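Local atomic coordinates of RNA polymerase sigma factor (Bartonella quintana, PDB entry 5UXX), a protein that probably acts as an ECF-type sigma factor, binding promoter DNA and directing RNA polymerase to begin transcription at particular genes. Residues L61-I64 with L65-F69. Numbering follows the deposited sequence.
Sequences LFTI and LRNEF
Thr63 and Asn67, one helical turn apart, run side by side and point the same way, with CG2 of Thr63 lying 3.5 Å from ND2 of Asn67. The methyl reaches this neighbour because CG2 stands anti to the backbone N of Thr63 (chi1 -56° for OG1), which turns the hydroxyl toward the preceding turn, where OG1 is hydrogen-bonded to the carbonyl oxygen of Ala59. The amide of Asn67 lies beside the carbonyl oxygen of Thr63, but its ND2, 3.2 Å from that O, approaches at too poor an angle to bond. On the other arm of the amide, OD1 accepts a weak hydrogen bond from NE of the adjacent Arg66, at 3.4 Å.

The backbone supplies the regular part of the contact, the alpha-helical pattern of N-H of residue i+4 to C=O of residue i. Four successive bonds link the turns: Leu65 N to Leu61 O, Arg66 N to Phe62 O at 2.8 Å, Asn67 N to Thr63 O at 3.0 Å, and Glu68 N to Ile64 O. CB of Arg66 also lies 3.2 Å from O of Phe62, and CB of Glu68 lies 3.4 Å from O of Ile64, as the helical spacing of residues i and i+4 brings each CB beside the carbonyl oxygen that its own N-H is bonded to.

The segments form part of helix 57-81, within sigma-70 region 2, and their faces serve different neighbours. Leu61 and Leu65 pack against helices 7-26 and 33-46, while Phe62 stacks on Phe22 and meets Phe129 edge-to-face. Toward the region 4 side, Thr63 and Arg66 touch helix 131-138, and NH1 of Arg66 forms a salt bridge with Glu119 of helix 115-125.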
loop_
_atom_site.group_PDB
_atom_site.type_symbol
_atom_site.label_atom_id
_atom_site.label_comp_id
_atom_site.label_asym_id
_atom_site.label_seq_id
_atom_site.Cartn_x
_atom_site.Cartn_y
_atom_site.Cartn_z
ATOM N N LEU A 61 -7.654 -7.937 -1.037
ATOM C CA LEU A 61 -7.305 -7.335 0.246
ATOM C C LEU A 61 -6.844 -5.891 0.082
ATOM O O LEU A 61 -7.223 -5.018 0.864
ATOM C CB LEU A 61 -6.218 -8.159 0.938
ATOM C CG LEU A 61 -6.655 -9.541 1.431
ATOM C CD1 LEU A 61 -5.458 -10.362 1.879
ATOM C CD2 LEU A 61 -7.662 -9.405 2.557
ATOM N N PHE A 62 -6.023 -5.645 -0.935
ATOM C CA PHE A 62 -5.516 -4.305 -1.211
ATOM C C PHE A 62 -6.647 -3.347 -1.572
ATOM O O PHE A 62 -6.599 -2.165 -1.237
ATOM C CB PHE A 62 -4.482 -4.341 -2.339
ATOM C CG PHE A 62 -3.081 -4.640 -1.875
ATOM C CD1 PHE A 62 -2.823 -5.708 -1.031
ATOM C CD2 PHE A 62 -2.020 -3.851 -2.292
ATOM C CE1 PHE A 62 -1.534 -5.982 -0.608
ATOM C CE2 PHE A 62 -0.728 -4.121 -1.874
ATOM C CZ PHE A 62 -0.486 -5.187 -1.031
ATOM N N THR A 63 -7.661 -3.867 -2.257
ATOM C CA THR A 63 -8.826 -3.075 -2.634
ATOM C C THR A 63 -9.571 -2.569 -1.401
ATOM O O THR A 63 -9.993 -1.413 -1.349
ATOM C CB THR A 63 -9.796 -3.884 -3.516
ATOM O OG1 THR A 63 -9.100 -4.376 -4.668
ATOM C CG2 THR A 63 -10.963 -3.015 -3.967
ATOM N N ILE A 64 -9.729 -3.443 -0.411
ATOM C CA ILE A 64 -10.398 -3.075 0.832
ATOM C C ILE A 64 -9.631 -1.980 1.571
ATOM O O ILE A 64 -10.223 -1.002 2.030
ATOM C CB ILE A 64 -10.565 -4.293 1.760
ATOM C CG1 ILE A 64 -11.488 -5.330 1.115
ATOM C CG2 ILE A 64 -11.111 -3.865 3.115
ATOM C CD1 ILE A 64 -11.621 -6.610 1.911
ATOM N N LEU A 65 -8.315 -2.142 1.668
ATOM C CA LEU A 65 -7.473 -1.164 2.351
ATOM C C LEU A 65 -7.466 0.167 1.608
ATOM O O LEU A 65 -7.580 1.227 2.223
ATOM C CB LEU A 65 -6.043 -1.694 2.506
ATOM C CG LEU A 65 -5.112 -0.903 3.433
ATOM C CD1 LEU A 65 -4.183 -1.840 4.186
ATOM C CD2 LEU A 65 -4.301 0.130 2.663
ATOM N N ARG A 66 -7.319 0.104 0.287
ATOM C CA ARG A 66 -7.329 1.302 -0.546
ATOM C C ARG A 66 -8.607 2.115 -0.366
ATOM O O ARG A 66 -8.560 3.332 -0.189
ATOM C CB ARG A 66 -7.170 0.929 -2.022
ATOM C CG ARG A 66 -7.667 2.010 -2.965
ATOM C CD ARG A 66 -8.139 1.446 -4.290
ATOM N NE ARG A 66 -9.042 2.372 -4.969
ATOM C CZ ARG A 66 -8.647 3.345 -5.785
ATOM N NH1 ARG A 66 -7.359 3.526 -6.030
ATOM N NH2 ARG A 66 -9.543 4.138 -6.355
ATOM N N ASN A 67 -9.747 1.433 -0.391
ATOM C CA ASN A 67 -11.035 2.108 -0.317
ATOM C C ASN A 67 -11.297 2.667 1.073
ATOM O O ASN A 67 -11.900 3.729 1.220
ATOM C CB ASN A 67 -12.162 1.156 -0.724
ATOM C CG ASN A 67 -12.193 0.898 -2.217
ATOM O OD1 ASN A 67 -11.794 1.748 -3.015
ATOM N ND2 ASN A 67 -12.668 -0.280 -2.607
ATOM N N GLU A 68 -10.836 1.949 2.091
ATOM C CA GLU A 68 -10.958 2.420 3.462
ATOM C C GLU A 68 -10.080 3.645 3.681
ATOM O O GLU A 68 -10.463 4.572 4.392
ATOM C CB GLU A 68 -10.589 1.312 4.452
ATOM C CG GLU A 68 -10.563 1.756 5.909
ATOM C CD GLU A 68 -11.922 2.214 6.417
ATOM O OE1 GLU A 68 -12.948 1.850 5.806
ATOM O OE2 GLU A 68 -11.960 2.942 7.432
ATOM N N PHE A 69 -8.911 3.652 3.047
ATOM C CA PHE A 69 -7.975 4.764 3.174
ATOM C C PHE A 69 -8.545 6.056 2.594
ATOM O O PHE A 69 -8.498 7.103 3.237
ATOM C CB PHE A 69 -6.648 4.431 2.492
ATOM C CG PHE A 69 -5.756 5.624 2.291
ATOM C CD1 PHE A 69 -5.093 6.197 3.364
ATOM C CD2 PHE A 69 -5.581 6.172 1.031
ATOM C CE1 PHE A 69 -4.272 7.297 3.185
ATOM C CE2 PHE A 69 -4.762 7.271 0.844
ATOM C CZ PHE A 69 -4.107 7.834 1.922
#